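Local coordinates for protein putative secreted glycosylhydrolase (Parabacteroides distasonis ATCC 8503, PDB 3IMM) that is probably a secreted glycoside hydrolase of the 3-keto-disaccharide hydrolase family, with a sodium ion held on a concanavalin-like beta-sandwich, at residues S79-I84 and G181-H186; S39-D44 and T70-W75; R126-C129 and I134-I137. All blocks are in the same frame, centred on the assembly; numbering follows the deposited sequence. Where two conformers were deposited one is given.

Contact 1 of 3, residues S79-I84 and G181-H186; sequences SVEIQI and GLQGKH. With NA (sodium ion), chain D.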
ATOM      1  N   SER A  79      -5.046  -8.972  -4.973  1.00 29.08           N
ATOM      2  CA  SER A  79      -3.873  -8.229  -4.513  1.00 28.21           C
ATOM      3  C   SER A  79      -3.862  -8.082  -2.996  1.00 28.00           C
ATOM      4  O   SER A  79      -4.840  -8.391  -2.314  1.00 25.94           O
ATOM      5  CB  SER A  79      -3.799  -6.823  -5.157  1.00 27.67           C
ATOM      6  OG  SER A  79      -4.878  -5.993  -4.725  1.00 29.78           O
ATOM      7  N   VAL A  80      -2.736  -7.585  -2.486  1.00 25.05           N
ATOM      8  CA  VAL A  80      -2.637  -7.202  -1.079  1.00 27.15           C
ATOM      9  C   VAL A  80      -2.399  -5.691  -1.006  1.00 27.45           C
ATOM     10  O   VAL A  80      -1.594  -5.134  -1.797  1.00 25.87           O
ATOM     11  CB  VAL A  80      -1.480  -7.973  -0.409  1.00 26.87           C
ATOM     12  CG1 VAL A  80      -1.253  -7.478   1.010  1.00 24.60           C
ATOM     13  CG2 VAL A  80      -1.759  -9.467  -0.524  1.00 24.70           C
ATOM     14  N   GLU A  81      -3.107  -5.021  -0.095  1.00 26.99           N
ATOM     15  CA  GLU A  81      -2.990  -3.577   0.073  1.00 28.97           C
ATOM     16  C   GLU A  81      -2.488  -3.209   1.472  1.00 28.55           C
ATOM     17  O   GLU A  81      -3.063  -3.591   2.515  1.00 27.64           O
ATOM     18  CB  GLU A  81      -4.315  -2.863  -0.166  1.00 30.02           C
ATOM     19  CG  GLU A  81      -4.246  -1.390   0.118  1.00 30.34           C
ATOM     20  CD  GLU A  81      -5.584  -0.714  -0.086  1.00 35.70           C
ATOM     21  OE1 GLU A  81      -6.611  -1.426  -0.161  1.00 33.44           O
ATOM     22  OE2 GLU A  81      -5.598   0.533  -0.146  1.00 36.24           O
ATOM     23  N   ILE A  82      -1.384  -2.469   1.451  1.00 26.70           N
ATOM     24  CA  ILE A  82      -0.825  -1.849   2.621  1.00 27.04           C
ATOM     25  C   ILE A  82      -1.463  -0.472   2.724  1.00 28.45           C
ATOM     26  O   ILE A  82      -1.271   0.380   1.869  1.00 24.35           O
ATOM     27  CB  ILE A  82       0.702  -1.711   2.576  1.00 25.07           C
ATOM     28  CG1 ILE A  82       1.396  -3.088   2.488  1.00 29.37           C
ATOM     29  CG2 ILE A  82       1.156  -1.013   3.907  1.00 22.40           C
ATOM     30  CD1 ILE A  82       1.315  -3.827   1.155  1.00 27.02           C
ATOM     31  N   GLN A  83      -2.266  -0.300   3.766  1.00 28.07           N
ATOM     32  CA  GLN A  83      -2.988   0.943   3.990  1.00 28.36           C
ATOM     33  C   GLN A  83      -2.064   2.134   4.252  1.00 28.77           C
ATOM     34  O   GLN A  83      -1.123   2.049   5.048  1.00 26.35           O
ATOM     35  CB  GLN A  83      -3.877   0.764   5.217  1.00 28.08           C
ATOM     36  CG  GLN A  83      -4.757   1.936   5.578  1.00 29.30           C
ATOM     37  CD  GLN A  83      -5.937   2.110   4.675  1.00 32.78           C
ATOM     38  OE1 GLN A  83      -5.984   1.554   3.582  1.00 33.27           O
ATOM     39  NE2 GLN A  83      -6.918   2.873   5.136  1.00 29.62           N
ATOM     40  N   ILE A  84      -2.393   3.264   3.639  1.00 30.25           N
ATOM     41  CA  ILE A  84      -1.793   4.550   3.979  1.00 30.74           C
ATOM     42  C   ILE A  84      -2.929   5.451   4.356  1.00 31.91           C
ATOM     43  O   ILE A  84      -3.883   5.591   3.601  1.00 33.29           O
ATOM     44  CB  ILE A  84      -1.013   5.202   2.808  1.00 32.20           C
ATOM     45  CG1 ILE A  84       0.215   4.406   2.469  1.00 34.47           C
ATOM     46  CG2 ILE A  84      -0.563   6.607   3.198  1.00 29.70           C
ATOM     47  CD1 ILE A  84       0.923   4.894   1.237  1.00 31.81           C
ATOM     48  N   GLY A 181       1.522  -1.392  -7.384  1.00 25.51           N
ATOM     49  CA  GLY A 181       0.881  -0.146  -7.747  1.00 27.67           C
ATOM     50  C   GLY A 181       0.582   0.789  -6.590  1.00 28.08           C
ATOM     51  O   GLY A 181       0.661   0.421  -5.432  1.00 27.88           O
ATOM     52  N   LEU A 182       0.274   2.027  -6.953  1.00 29.28           N
ATOM     53  CA  LEU A 182      -0.243   3.037  -6.044  1.00 28.99           C
ATOM     54  C   LEU A 182      -1.619   3.439  -6.532  1.00 31.76           C
ATOM     55  O   LEU A 182      -1.907   3.438  -7.732  1.00 30.30           O
ATOM     56  CB  LEU A 182       0.666   4.261  -6.010  1.00 27.65           C
ATOM     57  CG  LEU A 182       2.115   4.037  -5.607  1.00 26.51           C
ATOM     58  CD1 LEU A 182       2.945   5.303  -5.846  1.00 29.01           C
ATOM     59  CD2 LEU A 182       2.166   3.560  -4.121  1.00 29.15           C
ATOM     60  N   GLN A 183      -2.475   3.757  -5.578  0.50 29.90           N
ATOM     61  CA  GLN A 183      -3.836   4.150  -5.880  0.50 30.71           C
ATOM     62  C   GLN A 183      -3.944   5.647  -6.096  0.50 26.98           C
ATOM     63  O   GLN A 183      -3.177   6.426  -5.529  0.50 20.20           O
ATOM     64  CB  GLN A 183      -4.756   3.688  -4.770  0.50 32.30           C
ATOM     65  CG  GLN A 183      -4.777   2.185  -4.654  0.50 36.72           C
ATOM     66  CD  GLN A 183      -5.393   1.743  -3.379  0.50 39.27           C
ATOM     67  OE1 GLN A 183      -6.583   1.964  -3.156  0.50 42.72           O
ATOM     68  NE2 GLN A 183      -4.596   1.118  -2.518  0.50 38.38           N
ATOM     69  N   GLY A 184      -4.932   6.004  -6.926  0.50 25.95           N
ATOM     70  CA  GLY A 184      -5.164   7.364  -7.383  0.50 27.88           C
ATOM     71  C   GLY A 184      -5.984   8.161  -6.399  0.50 30.50           C
ATOM     72  O   GLY A 184      -6.251   7.712  -5.309  0.50 31.25           O
ATOM     73  N   LYS A 185      -6.365   9.363  -6.804  1.00 36.25           N
ATOM     74  CA  LYS A 185      -7.152  10.280  -5.991  1.00 37.18           C
ATOM     75  C   LYS A 185      -8.640  10.028  -6.118  1.00 37.78           C
ATOM     76  O   LYS A 185      -9.182  10.080  -7.213  1.00 33.74           O
ATOM     77  CB  LYS A 185      -6.807  11.696  -6.444  1.00 36.45           C
ATOM     78  CG  LYS A 185      -7.618  12.828  -5.854  1.00 40.26           C
ATOM     79  CD  LYS A 185      -7.117  14.174  -6.450  1.00 39.94           C
ATOM     80  CE  LYS A 185      -7.969  15.399  -6.067  1.00 40.73           C
ATOM     81  NZ  LYS A 185      -9.398  15.271  -6.428  1.00 43.22           N
ATOM     82  N   HIS A 186      -9.308   9.778  -4.989  1.00 39.51           N
ATOM     83  CA  HIS A 186     -10.725   9.466  -5.015  1.00 40.75           C
ATOM     84  C   HIS A 186     -11.627  10.605  -4.477  1.00 40.60           C
ATOM     85  O   HIS A 186     -12.856  10.580  -4.684  1.00 42.68           O
ATOM     86  CB  HIS A 186     -10.986   8.146  -4.275  1.00 41.52           C
ATOM     87  CG  HIS A 186     -10.935   8.278  -2.788  1.00 44.68           C
ATOM     88  ND1 HIS A 186      -9.813   7.948  -2.056  1.00 46.19           N
ATOM     89  CD2 HIS A 186     -11.864   8.700  -1.892  1.00 44.63           C
ATOM     90  CE1 HIS A 186     -10.054   8.154  -0.773  1.00 46.07           C
ATOM     91  NE2 HIS A 186     -11.285   8.624  -0.649  1.00 50.81           N
TER
HETATM   92 NA    NA D   4      -6.635   2.456   1.445  1.00 39.63          NA
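Glu81 and Gln183 cross with their polar ends in contact above one sheet of a concanavalin-like beta-sandwich. Their strands, 80-85 and 179-182, are not neighbours: strand 62-69 runs between them, and the two side chains bridge it on the sheet face away from the second sheet, next to the sodium ion. Val80, Ile82, Ile84 and Leu182 take the other direction, into the sandwich interior. In Glu81 an extended chain with CG anti to N carries the carboxylate out from the strand to the ion. Gln183, just past the end of its strand, also runs out straight and meets the glutamate at about a right angle. Its NE2 donates to Glu81 OE2 at 2.6 Å, a nearly linear bond (171° at the hydrogen). The acceptor lies almost in the plane of the Gln183 amide, whereas the donor comes from above the carboxylate, 67° out of its plane. Gln183 was modelled in two conformers; the bond belongs to the one described, and its permanence is doubtful. Glu81 OE2 does double duty, for it also binds the sodium at 2.7 Å; NE2 and the ion approach it from well-separated directions. Gln83, on the same face of the strand, starts out anti like Glu81 but bends at its next bond (chi2 75°), which turns the amide back toward the metal and sets OE1 2.4 Å from the sodium. Asn62 OD1 and Ser63 O supply further oxygens, making the site a feature of two adjacent strands. The rotation of the Gln83 amide is fixed from its other end as well, since NE2 is hydrogen-bonded to Glu99 O while OE1 faces the ion.

Contact 2 of 3, residues S39-D44 and T70-W75; sequences SIWTKD and TDTKDW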
ATOM      1  N   SER A  39      -5.128   3.887 -10.923  1.00 32.87           N
ATOM      2  CA  SER A  39      -3.878   3.462 -10.329  1.00 31.45           C
ATOM      3  C   SER A  39      -2.674   3.593 -11.273  1.00 30.69           C
ATOM      4  O   SER A  39      -2.822   3.792 -12.495  1.00 31.86           O
ATOM      5  CB  SER A  39      -4.018   2.002  -9.849  1.00 32.23           C
ATOM      6  OG  SER A  39      -5.040   1.845  -8.861  1.00 35.41           O
ATOM      7  N   ILE A  40      -1.480   3.461 -10.707  1.00 27.57           N
ATOM      8  CA  ILE A  40      -0.222   3.401 -11.482  1.00 26.68           C
ATOM      9  C   ILE A  40       0.443   2.066 -11.144  1.00 28.03           C
ATOM     10  O   ILE A  40       0.468   1.665  -9.969  1.00 29.81           O
ATOM     11  CB  ILE A  40       0.742   4.613 -11.168  1.00 27.96           C
ATOM     12  CG1 ILE A  40       2.054   4.514 -11.965  1.00 24.46           C
ATOM     13  CG2 ILE A  40       1.028   4.786  -9.625  1.00 23.23           C
ATOM     14  CD1 ILE A  40       2.749   5.805 -12.154  1.00 25.98           C
ATOM     15  N   TRP A  41       0.948   1.356 -12.160  1.00 27.82           N
ATOM     16  CA  TRP A  41       1.471   0.025 -11.943  1.00 27.64           C
ATOM     17  C   TRP A  41       2.849  -0.093 -12.486  1.00 29.67           C
ATOM     18  O   TRP A  41       3.219   0.606 -13.435  1.00 29.57           O
ATOM     19  CB  TRP A  41       0.600  -1.054 -12.606  1.00 29.09           C
ATOM     20  CG  TRP A  41      -0.837  -1.030 -12.154  1.00 27.86           C
ATOM     21  CD1 TRP A  41      -1.881  -0.477 -12.813  1.00 29.75           C
ATOM     22  CD2 TRP A  41      -1.363  -1.573 -10.939  1.00 29.15           C
ATOM     23  NE1 TRP A  41      -3.035  -0.624 -12.077  1.00 28.25           N
ATOM     24  CE2 TRP A  41      -2.742  -1.297 -10.924  1.00 30.76           C
ATOM     25  CE3 TRP A  41      -0.808  -2.302  -9.885  1.00 26.95           C
ATOM     26  CZ2 TRP A  41      -3.576  -1.704  -9.882  1.00 29.91           C
ATOM     27  CZ3 TRP A  41      -1.615  -2.693  -8.856  1.00 28.31           C
ATOM     28  CH2 TRP A  41      -2.994  -2.382  -8.853  1.00 29.07           C
ATOM     29  N   THR A  42       3.601  -1.021 -11.897  1.00 28.60           N
ATOM     30  CA  THR A  42       4.823  -1.468 -12.505  1.00 29.17           C
ATOM     31  C   THR A  42       4.476  -2.210 -13.797  1.00 29.38           C
ATOM     32  O   THR A  42       3.388  -2.775 -13.929  1.00 26.69           O
ATOM     33  CB  THR A  42       5.639  -2.369 -11.545  1.00 29.51           C
ATOM     34  OG1 THR A  42       4.833  -3.459 -11.120  1.00 27.07           O
ATOM     35  CG2 THR A  42       6.119  -1.584 -10.324  1.00 27.81           C
ATOM     36  N   LYS A  43       5.395  -2.182 -14.764  1.00 30.29           N
ATOM     37  CA  LYS A  43       5.221  -2.932 -15.991  1.00 30.51           C
ATOM     38  C   LYS A  43       5.618  -4.402 -15.778  1.00 32.28           C
ATOM     39  O   LYS A  43       5.208  -5.287 -16.547  1.00 32.86           O
ATOM     40  CB  LYS A  43       6.081  -2.335 -17.114  1.00 31.67           C
ATOM     41  CG  LYS A  43       5.582  -1.028 -17.696  1.00 30.64           C
ATOM     42  CD  LYS A  43       6.491  -0.648 -18.892  1.00 32.03           C
ATOM     43  CE  LYS A  43       5.957   0.542 -19.634  1.00 33.65           C
ATOM     44  NZ  LYS A  43       6.986   1.007 -20.534  1.00 32.38           N
ATOM     45  N   ASP A  44       6.402  -4.642 -14.725  1.00 31.87           N
ATOM     46  CA  ASP A  44       6.950  -5.961 -14.391  1.00 32.88           C
ATOM     47  C   ASP A  44       6.424  -6.490 -13.043  1.00 30.61           C
ATOM     48  O   ASP A  44       5.968  -5.729 -12.205  1.00 30.22           O
ATOM     49  CB  ASP A  44       8.484  -5.876 -14.308  1.00 34.80           C
ATOM     50  CG  ASP A  44       9.122  -5.407 -15.590  1.00 36.62           C
ATOM     51  OD1 ASP A  44       8.618  -5.754 -16.682  1.00 39.10           O
ATOM     52  OD2 ASP A  44      10.148  -4.695 -15.494  1.00 42.70           O
ATOM     53  N   THR A  70      -2.128  -9.698  -9.414  1.00 30.49           N
ATOM     54  CA  THR A  70      -2.082 -10.660 -10.506  1.00 29.79           C
ATOM     55  C   THR A  70      -3.035 -10.240 -11.634  1.00 32.20           C
ATOM     56  O   THR A  70      -3.070 -10.888 -12.676  1.00 29.96           O
ATOM     57  CB  THR A  70      -2.422 -12.091 -10.008  1.00 30.28           C
ATOM     58  OG1 THR A  70      -3.718 -12.097  -9.403  1.00 30.24           O
ATOM     59  CG2 THR A  70      -1.377 -12.593  -8.981  1.00 28.80           C
ATOM     60  N   ASP A  71      -3.729  -9.113 -11.453  1.00 31.26           N
ATOM     61  CA  ASP A  71      -4.598  -8.567 -12.474  1.00 31.54           C
ATOM     62  C   ASP A  71      -4.752  -7.091 -12.223  1.00 31.15           C
ATOM     63  O   ASP A  71      -5.437  -6.702 -11.284  1.00 33.21           O
ATOM     64  CB  ASP A  71      -5.962  -9.252 -12.363  1.00 31.51           C
ATOM     65  CG  ASP A  71      -6.931  -8.860 -13.479  1.00 33.07           C
ATOM     66  OD1 ASP A  71      -6.861  -7.719 -14.006  1.00 37.53           O
ATOM     67  OD2 ASP A  71      -7.779  -9.707 -13.797  1.00 36.16           O
ATOM     68  N   THR A  72      -4.132  -6.248 -13.040  1.00 33.72           N
ATOM     69  CA  THR A  72      -4.176  -4.787 -12.791  1.00 34.61           C
ATOM     70  C   THR A  72      -5.547  -4.144 -13.178  1.00 34.19           C
ATOM     71  O   THR A  72      -5.872  -3.047 -12.717  1.00 36.09           O
ATOM     72  CB  THR A  72      -3.030  -4.080 -13.484  1.00 33.85           C
ATOM     73  OG1 THR A  72      -3.135  -4.305 -14.885  1.00 32.77           O
ATOM     74  CG2 THR A  72      -1.688  -4.629 -12.998  1.00 32.97           C
ATOM     75  N   LYS A  73      -6.364  -4.841 -13.966  1.00 35.73           N
ATOM     76  CA  LYS A  73      -7.739  -4.366 -14.272  1.00 37.33           C
ATOM     77  C   LYS A  73      -8.682  -4.712 -13.091  1.00 37.31           C
ATOM     78  O   LYS A  73      -9.285  -3.821 -12.491  1.00 40.81           O
ATOM     79  CB  LYS A  73      -8.260  -4.928 -15.611  1.00 37.24           C
ATOM     80  N   ASP A  74      -8.750  -5.991 -12.732  1.00 35.87           N
ATOM     81  CA  ASP A  74      -9.532  -6.456 -11.575  1.00 33.41           C
ATOM     82  C   ASP A  74      -8.639  -6.679 -10.346  1.00 30.86           C
ATOM     83  O   ASP A  74      -8.525  -7.796  -9.816  1.00 28.18           O
ATOM     84  CB  ASP A  74     -10.276  -7.749 -11.959  1.00 35.29           C
ATOM     85  CG  ASP A  74     -11.244  -8.232 -10.875  1.00 34.89           C
ATOM     86  OD1 ASP A  74     -11.786  -7.392 -10.123  1.00 35.39           O
ATOM     87  OD2 ASP A  74     -11.464  -9.452 -10.804  1.00 37.43           O
ATOM     88  N   TRP A  75      -8.033  -5.595  -9.878  1.00 29.54           N
ATOM     89  CA  TRP A  75      -6.946  -5.683  -8.905  1.00 30.64           C
ATOM     90  C   TRP A  75      -7.405  -5.840  -7.471  1.00 30.56           C
ATOM     91  O   TRP A  75      -6.719  -6.440  -6.671  1.00 28.18           O
ATOM     92  CB  TRP A  75      -6.029  -4.450  -9.006  1.00 32.16           C
ATOM     93  CG  TRP A  75      -6.622  -3.093  -8.618  1.00 34.09           C
ATOM     94  CD1 TRP A  75      -7.178  -2.162  -9.463  1.00 33.68           C
ATOM     95  CD2 TRP A  75      -6.639  -2.498  -7.304  1.00 31.53           C
ATOM     96  NE1 TRP A  75      -7.526  -1.038  -8.757  1.00 34.02           N
ATOM     97  CE2 TRP A  75      -7.217  -1.213  -7.435  1.00 34.63           C
ATOM     98  CE3 TRP A  75      -6.215  -2.922  -6.045  1.00 33.11           C
ATOM     99  CZ2 TRP A  75      -7.405  -0.357  -6.349  1.00 33.96           C
ATOM    100  CZ3 TRP A  75      -6.399  -2.073  -4.954  1.00 35.54           C
ATOM    101  CH2 TRP A  75      -7.003  -0.801  -5.117  1.00 34.83           C
TER
HETATM  102  O   HOH W   1      -7.416   1.524 -11.022  1.00 33.27           O
HETATM  103  O   HOH W   2      -6.007  -0.333 -12.800  1.00 28.51           O
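Trp41 lays one face of its indole against the Thr72 side chain and pushes the edge of its six-membered ring into Trp75. Thr72 CB sits almost squarely over the pyrrole half, 3.7 Å from the centroid of the Trp41 five-membered ring and only 7° off its normal, a CH-pi contact. The methyl CG2 lies over the same face beside the CG-CD2 bond, 3.7 Å from Trp41 CD2. That placement follows from the threonine torsion: OG1 takes the crowded position between N and carbonyl carbon, which leaves CG2 anti to the carbonyl carbon and turned to the ring. Trp75 receives the opposite end of the indole in a T-shaped (edge-to-face) stack, the Trp41 six-membered and Trp75 five-membered ring centroids 5.1 Å apart and the planes at 65°. At the nearest point Trp41 CZ2 is 3.6 Å from Trp75 CG. The trio joins strand 40-42 of the five-stranded sheet of the beta-sandwich to the loop between strands 62-69 and 80-85, and Val66 and Cys69 of strand 62-69 touch both tryptophans. An alanine in place of Trp41 is likely to leave a gap beneath Thr72 and rob the Trp75 face of its edge-on partner. Polar links run around the rings through water. One water lies in the plane of the Trp41 indole, accepting from NE1 at 3.1 Å and donating to Thr72 O at 2.7 Å, which ties the ring to the very residue that covers it. A second water accepts from Ser39 N and, weakly, from Trp75 NE1. Within the loop, Asp71 OD1 accepts from Asp74 N at 2.9 Å, an Asx motif that closes the turn carrying Thr72.

Contact 3 of 3, residues R126-C129 and I134-I137; sequences RIKC and IMVI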
ATOM      1  N   ARG A 126       8.862   1.227   4.607  1.00 28.07           N
ATOM      2  CA  ARG A 126       9.503   0.068   3.975  1.00 27.42           C
ATOM      3  C   ARG A 126       8.575  -1.162   4.088  1.00 26.55           C
ATOM      4  O   ARG A 126       8.051  -1.473   5.173  1.00 28.19           O
ATOM      5  CB  ARG A 126      10.846  -0.223   4.634  1.00 25.12           C
ATOM      6  CG  ARG A 126      11.504  -1.508   4.116  1.00 27.12           C
ATOM      7  CD  ARG A 126      12.918  -1.589   4.545  1.00 29.12           C
ATOM      8  NE  ARG A 126      13.725  -0.524   3.939  1.00 30.28           N
ATOM      9  CZ  ARG A 126      14.989  -0.244   4.273  1.00 32.24           C
ATOM     10  NH1 ARG A 126      15.652  -0.975   5.154  1.00 30.55           N
ATOM     11  NH2 ARG A 126      15.598   0.771   3.700  1.00 34.93           N
ATOM     12  N   ILE A 127       8.342  -1.824   2.969  1.00 27.64           N
ATOM     13  CA  ILE A 127       7.479  -3.012   2.924  1.00 28.00           C
ATOM     14  C   ILE A 127       8.357  -4.153   2.443  1.00 27.46           C
ATOM     15  O   ILE A 127       8.896  -4.087   1.363  1.00 28.98           O
ATOM     16  CB  ILE A 127       6.274  -2.832   1.998  1.00 27.95           C
ATOM     17  CG1 ILE A 127       5.523  -1.547   2.342  1.00 29.00           C
ATOM     18  CG2 ILE A 127       5.326  -4.009   2.094  1.00 27.09           C
ATOM     19  CD1 ILE A 127       4.496  -1.161   1.268  1.00 30.52           C
ATOM     20  N   LYS A 128       8.528  -5.165   3.276  1.00 27.02           N
ATOM     21  CA  LYS A 128       9.317  -6.339   2.946  1.00 26.96           C
ATOM     22  C   LYS A 128       8.345  -7.453   2.606  1.00 28.30           C
ATOM     23  O   LYS A 128       7.509  -7.852   3.433  1.00 26.51           O
ATOM     24  CB  LYS A 128      10.249  -6.764   4.101  1.00 25.30           C
ATOM     25  CG  LYS A 128      11.164  -5.651   4.623  1.00 31.80           C
ATOM     26  CD  LYS A 128      12.232  -6.145   5.629  1.00 34.15           C
ATOM     27  CE  LYS A 128      13.569  -6.399   4.976  1.00 38.78           C
ATOM     28  NZ  LYS A 128      14.556  -7.059   5.863  1.00 38.56           N
ATOM     29  N   CYS A 129       8.457  -7.939   1.370  1.00 28.45           N
ATOM     30  CA  CYS A 129       7.532  -8.921   0.845  1.00 27.81           C
ATOM     31  C   CYS A 129       8.271 -10.212   0.517  1.00 26.97           C
ATOM     32  O   CYS A 129       8.845 -10.370  -0.550  1.00 26.81           O
ATOM     33  CB  CYS A 129       6.823  -8.359  -0.358  1.00 28.59           C
ATOM     34  SG  CYS A 129       5.694  -6.993   0.032  1.00 29.74           S
ATOM     35  N   ILE A 134       4.813 -10.563   4.954  1.00 28.34           N
ATOM     36  CA  ILE A 134       4.853  -9.114   4.663  1.00 27.22           C
ATOM     37  C   ILE A 134       5.104  -8.387   5.982  1.00 27.50           C
ATOM     38  O   ILE A 134       4.457  -8.674   6.977  1.00 27.80           O
ATOM     39  CB  ILE A 134       3.523  -8.654   3.993  1.00 26.56           C
ATOM     40  CG1 ILE A 134       3.364  -9.415   2.670  1.00 25.30           C
ATOM     41  CG2 ILE A 134       3.493  -7.117   3.728  1.00 24.45           C
ATOM     42  CD1 ILE A 134       2.109  -9.099   1.874  1.00 28.00           C
HETATM   43  N   MSE A 135       6.086  -7.496   5.990  0.50 26.81           N
HETATM   44  CA  MSE A 135       6.372  -6.637   7.125  0.50 26.29           C
HETATM   45  C   MSE A 135       6.241  -5.184   6.685  0.50 26.94           C
HETATM   46  O   MSE A 135       6.651  -4.823   5.575  0.50 26.11           O
HETATM   47  CB  MSE A 135       7.787  -6.903   7.651  0.50 26.85           C
HETATM   48  CG  MSE A 135       8.300  -5.842   8.592  0.50 27.92           C
HETATM   49 SE   MSE A 135      10.100  -6.234   9.232  0.38 30.41          SE
HETATM   50  CE  MSE A 135       9.747  -7.887  10.242  0.50 28.79           C
ATOM     51  N   VAL A 136       5.665  -4.349   7.548  1.00 24.98           N
ATOM     52  CA  VAL A 136       5.601  -2.927   7.272  1.00 24.50           C
ATOM     53  C   VAL A 136       6.370  -2.187   8.363  1.00 25.34           C
ATOM     54  O   VAL A 136       6.099  -2.318   9.559  1.00 23.82           O
ATOM     55  CB  VAL A 136       4.171  -2.413   7.148  1.00 23.89           C
ATOM     56  CG1 VAL A 136       4.160  -0.954   6.810  1.00 25.41           C
ATOM     57  CG2 VAL A 136       3.388  -3.225   6.109  1.00 25.09           C
ATOM     58  N   ILE A 137       7.308  -1.358   7.922  1.00 24.15           N
ATOM     59  CA  ILE A 137       8.064  -0.543   8.800  1.00 24.04           C
ATOM     60  C   ILE A 137       7.695   0.882   8.441  1.00 24.86           C
ATOM     61  O   ILE A 137       7.909   1.290   7.310  1.00 25.46           O
ATOM     62  CB  ILE A 137       9.569  -0.799   8.613  1.00 24.95           C
ATOM     63  CG1 ILE A 137       9.877  -2.300   8.798  1.00 27.18           C
ATOM     64  CG2 ILE A 137      10.369   0.081   9.608  1.00 22.66           C
ATOM     65  CD1 ILE A 137      10.900  -2.834   7.916  1.00 32.94           C
TER
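Ile137 runs its CD1 methyl alongside the aliphatic part of Arg126, 4.1 Å from Arg126 CG and about as near to CB and CD. The same Ile137 CD1 lies 4.2 Å from Lys128 CD, so the one methyl spans two residues of the facing strand. Arg126 keeps CG anti to its N (chi1 174°) and bends only at chi3, where the chain leaves the isoleucine and carries the guanidinium group to Asp52, its salt-bridge partner on strand 49-57. Lys128 lies beside Met135, a selenomethionine modelled in two conformers, one of which brings SE close to the lysine CD. These residues belong to a beta hairpin, strands 122-130 and 133-138, neighbours in the six-stranded sheet and antiparallel, with segments 126-129 and 134-137 at 169°. The hydrogen-bonded pairs are Arg126 with Ile137 and Lys128 with Met135, each joined by two backbone bonds; Ile137 N to Arg126 O measures 2.8 Å and Lys128 N to Met135 O 3.0 Å. Alternating with them are the non-hydrogen-bonded pairs Ile127 with Val136 and Cys129 with Ile134, whose buried side chains fill the opposite face, toward strands 62-69 and 80-85 of the other sheet. There the closest meeting is diagonal: Ile127 CG2 and Ile134 CG2, each anti to its own N, lie side by side 4.0 Å apart. Cys129 SG approaches Ile134 CG1 at 4.3 Å, and both residues also touch Tyr68.

Contacts 1 and 2 share the five-stranded sheet, their centres 11 Å apart, and meet directly: Gly181 CA lies 3.5 Å from Trp41 CE3, Leu182 O is 3.0 Å from Ile40 N, probably a hydrogen bond, and Gln183 OE1 packs on Trp75 CH2. Trp75, whose side chain is about 7 Å from the sodium, lies behind Gln183 rather than among the metal's ligands. Contact 3 belongs to the facing sheet, its centre about 15 Å from that of contact 1, and meets it through the sandwich interior, where Val80 CG1 is 3.8 Å from Ile134 CD1 and Ile82 packs on Val136 and Ile127. Contacts 2 and 3 do not touch; their nearest atoms are about 12 Å apart.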